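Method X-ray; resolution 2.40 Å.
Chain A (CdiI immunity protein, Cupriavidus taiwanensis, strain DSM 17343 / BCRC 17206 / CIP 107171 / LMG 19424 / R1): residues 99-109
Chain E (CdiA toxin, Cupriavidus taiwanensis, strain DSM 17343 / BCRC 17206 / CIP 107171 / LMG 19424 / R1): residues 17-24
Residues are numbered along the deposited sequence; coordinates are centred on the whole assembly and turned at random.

Chain A, residues 99-109: ASAASDALDDL
Chain E (17-24) VKETSPRR

Residues 99-109 of the immunity protein form an uninterrupted α-helix, part of a longer one, with phi/psi values close to -60/-45 and i to i+4 hydrogen bonds from S103(A) N to A99(A) O (3.0 Å) through L109(A) N to A105(A) O (2.9 Å). The toxin segment contributes a type I turn from K18(E) to S21(E), with E19(E) at -66/-18 and T20(E) at -77/-10, closed by S21(E) N donating to K18(E) O at 3.1 Å. Beyond the turn the backbone runs through S21(E) at -140/138, P22(E) at -70/-7, R23(E) at -55/126 and R24(E) at -117/169, entering a strand that continues later in the chain. A further bond, V17(E) N to R23(E) O at 3.0 Å, ties V17(E), before the turn, to R23(E), after it. The strand and helix axes run in broadly the same direction, 35° apart, and approach to 8.7 Å. The register is set by two CA pairs: S100(A) CA to S21(E) CA, 5.8 Å, and D104(A) CA to R23(E) CA, 8.0 Å.

The contact buries 336 Å², summed over both sides, and is largely polar. From the helix, S100(A), S103(A), D104(A) and D107(A) point their CA-to-CB bonds toward the toxin, whereas A105(A) points away. At the N-terminal end, S100(A), with chi1 t at 158°, donates from OG to the backbone carbonyl T20(E) O at 3.0 Å. This gives a turn carbonyl a partner. S100(A) OG also lies 3.5 Å from S21(E) CB.

One helical turn later, D104(A) adopts chi1 m with chi2 -16°, and its OD2 accepts a short hydrogen bond of 2.6 Å from S21(E) OG. S21(E) has chi1 t at 166°, and its hydroxyl is used twice: while donating to D104(A), S21(E) OG accepts from R23(E) N at 3.0 Å, with an N-H...O angle of 161°. The serine therefore couples the local fold of the toxin to the interface. K18(E), chi1 to chi4 m, t, m, t, brings NZ to 4.0 Å from D104(A) OD1, beyond salt-bridge range, so the attraction is that of nearby opposite charges. K18(E) NZ also lies 4.1 Å from S103(A) OG.

R23(E) has more of its surface covered by the helix than any other residue of the toxin stretch, 81 Å². Its chi1 and chi2 are t, chi3 is -97° and chi4 is -169°, which carries the guanidinium along the helix to D108(A). D108(A) has chi1 m and chi2 0°; its CA-to-CB bond points sideways, but its carboxylate comes nearer. The two groups form a bidentate salt bridge: R23(E) NH1 donates to D108(A) OD1 at 2.8 Å (161°), and R23(E) NH2 to D108(A) OD2 at 3.0 Å (177°). The near-linear angles agree with OD1 lying at the guanidinium edge, near its plane, while D104(A) CB sits over one face. D104(A) OD2 is 4.3 Å from R23(E) NE but well out of that plane, so no N-H points at it and only charge attraction remains. R23(E) NE and NH2, like D108(A) OD1, also have hydrogen bonds elsewhere in the structure.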

# COMPACT_ATOMS: atom_id res chain seq x y z
N ALA A 99 -7.88 10.55 -2.54
CA ALA A 99 -7.38 10.73 -3.91
C ALA A 99 -5.94 10.26 -4.10
O ALA A 99 -5.65 9.49 -5.00
CB ALA A 99 -7.50 12.18 -4.35
N SER A 100 -5.06 10.71 -3.23
CA SER A 100 -3.65 10.43 -3.38
C SER A 100 -3.32 8.91 -3.36
O SER A 100 -2.56 8.41 -4.21
CB SER A 100 -2.88 11.20 -2.30
OG SER A 100 -1.62 10.63 -2.07
N ALA A 101 -3.89 8.19 -2.40
CA ALA A 101 -3.75 6.74 -2.31
C ALA A 101 -4.45 6.03 -3.48
O ALA A 101 -3.99 4.96 -3.91
CB ALA A 101 -4.31 6.23 -0.99
N ALA A 102 -5.57 6.58 -3.95
CA ALA A 102 -6.26 6.06 -5.14
C ALA A 102 -5.34 6.06 -6.35
O ALA A 102 -5.22 5.04 -7.02
CB ALA A 102 -7.53 6.86 -5.45
N SER A 103 -4.67 7.18 -6.59
CA SER A 103 -3.68 7.30 -7.66
C SER A 103 -2.58 6.24 -7.57
O SER A 103 -2.24 5.63 -8.58
CB SER A 103 -3.07 8.70 -7.63
OG SER A 103 -2.17 8.88 -8.70
N ASP A 104 -2.03 6.02 -6.38
CA ASP A 104 -0.96 5.03 -6.19
C ASP A 104 -1.47 3.58 -6.23
O ASP A 104 -0.73 2.66 -6.58
CB ASP A 104 -0.23 5.24 -4.86
CG ASP A 104 0.47 6.59 -4.77
OD1 ASP A 104 0.68 7.27 -5.80
OD2 ASP A 104 0.84 6.96 -3.63
N ALA A 105 -2.73 3.38 -5.84
CA ALA A 105 -3.34 2.06 -5.94
C ALA A 105 -3.56 1.71 -7.42
O ALA A 105 -3.37 0.57 -7.85
CB ALA A 105 -4.65 2.03 -5.17
N LEU A 106 -3.95 2.72 -8.19
CA LEU A 106 -4.12 2.62 -9.63
C LEU A 106 -2.79 2.31 -10.35
O LEU A 106 -2.75 1.48 -11.27
CB LEU A 106 -4.71 3.94 -10.15
CG LEU A 106 -5.61 3.91 -11.36
CD1 LEU A 106 -6.80 2.97 -11.14
CD2 LEU A 106 -6.08 5.35 -11.62
N ASP A 107 -1.71 2.98 -9.93
CA ASP A 107 -0.35 2.62 -10.35
C ASP A 107 -0.12 1.12 -10.12
O ASP A 107 0.39 0.44 -11.00
CB ASP A 107 0.72 3.42 -9.57
CG ASP A 107 0.90 4.85 -10.09
OD1 ASP A 107 0.16 5.26 -11.01
OD2 ASP A 107 1.80 5.57 -9.57
N ASP A 108 -0.51 0.62 -8.95
CA ASP A 108 -0.35 -0.80 -8.61
C ASP A 108 -1.17 -1.69 -9.54
O ASP A 108 -0.67 -2.72 -10.01
CB ASP A 108 -0.69 -1.06 -7.12
CG ASP A 108 0.29 -0.37 -6.15
OD1 ASP A 108 1.23 0.32 -6.62
OD2 ASP A 108 0.12 -0.52 -4.91
N LEU A 109 -2.41 -1.29 -9.82
CA LEU A 109 -3.29 -2.04 -10.71
C LEU A 109 -2.72 -2.12 -12.13
O LEU A 109 -2.57 -3.21 -12.68
CB LEU A 109 -4.68 -1.40 -10.76
CG LEU A 109 -5.79 -2.23 -11.43
CD1 LEU A 109 -5.99 -3.55 -10.71
CD2 LEU A 109 -7.10 -1.45 -11.49
N VAL E 17 8.48 9.83 -3.28
CA VAL E 17 8.43 9.81 -4.74
C VAL E 17 7.85 11.12 -5.26
O VAL E 17 8.37 11.70 -6.22
CB VAL E 17 7.60 8.61 -5.27
CG1 VAL E 17 7.62 8.57 -6.80
CG2 VAL E 17 8.13 7.29 -4.71
N LYS E 18 6.76 11.57 -4.64
CA LYS E 18 6.07 12.80 -5.01
C LYS E 18 5.57 13.47 -3.75
O LYS E 18 5.11 12.77 -2.85
CB LYS E 18 4.86 12.49 -5.88
CG LYS E 18 5.09 11.39 -6.90
CD LYS E 18 3.92 11.26 -7.86
CE LYS E 18 2.71 10.65 -7.17
NZ LYS E 18 1.68 10.33 -8.19
N GLU E 19 5.63 14.79 -3.68
CA GLU E 19 5.15 15.52 -2.49
C GLU E 19 3.64 15.41 -2.24
O GLU E 19 3.18 15.67 -1.13
CB GLU E 19 5.61 16.99 -2.50
CG GLU E 19 4.93 17.89 -3.54
CD GLU E 19 5.59 19.25 -3.64
OE1 GLU E 19 5.69 19.96 -2.61
OE2 GLU E 19 6.01 19.63 -4.76
N THR E 20 2.87 15.03 -3.27
CA THR E 20 1.43 14.76 -3.13
C THR E 20 1.09 13.42 -2.46
O THR E 20 -0.08 13.17 -2.15
CB THR E 20 0.72 14.78 -4.50
OG1 THR E 20 1.32 13.81 -5.36
CG2 THR E 20 0.83 16.15 -5.15
N SER E 21 2.09 12.55 -2.28
CA SER E 21 1.87 11.23 -1.68
C SER E 21 2.98 10.85 -0.72
O SER E 21 4.15 11.01 -1.06
CB SER E 21 1.81 10.16 -2.77
OG SER E 21 1.93 8.86 -2.21
N PRO E 22 2.63 10.25 0.43
CA PRO E 22 3.65 9.74 1.35
C PRO E 22 4.42 8.51 0.84
O PRO E 22 5.36 8.10 1.49
CB PRO E 22 2.84 9.37 2.59
CG PRO E 22 1.50 8.98 2.05
CD PRO E 22 1.27 9.86 0.86
N ARG E 23 4.02 7.93 -0.29
CA ARG E 23 4.74 6.80 -0.86
C ARG E 23 6.21 7.13 -1.10
O ARG E 23 6.53 8.12 -1.76
CB ARG E 23 4.10 6.36 -2.18
CG ARG E 23 4.75 5.14 -2.82
CD ARG E 23 3.82 4.47 -3.82
NE ARG E 23 3.10 3.33 -3.25
CZ ARG E 23 2.39 2.45 -3.96
NH1 ARG E 23 2.28 2.56 -5.28
NH2 ARG E 23 1.79 1.44 -3.33
N ARG E 24 7.08 6.28 -0.54
CA ARG E 24 8.52 6.40 -0.67
C ARG E 24 9.10 5.20 -1.40
O ARG E 24 8.42 4.18 -1.59
CB ARG E 24 9.18 6.47 0.71
CG ARG E 24 8.54 7.44 1.69
CD ARG E 24 9.37 7.55 2.96
NE ARG E 24 10.62 8.29 2.77
CZ ARG E 24 10.73 9.63 2.71
NH1 ARG E 24 11.93 10.17 2.54
NH2 ARG E 24 9.67 10.42 2.83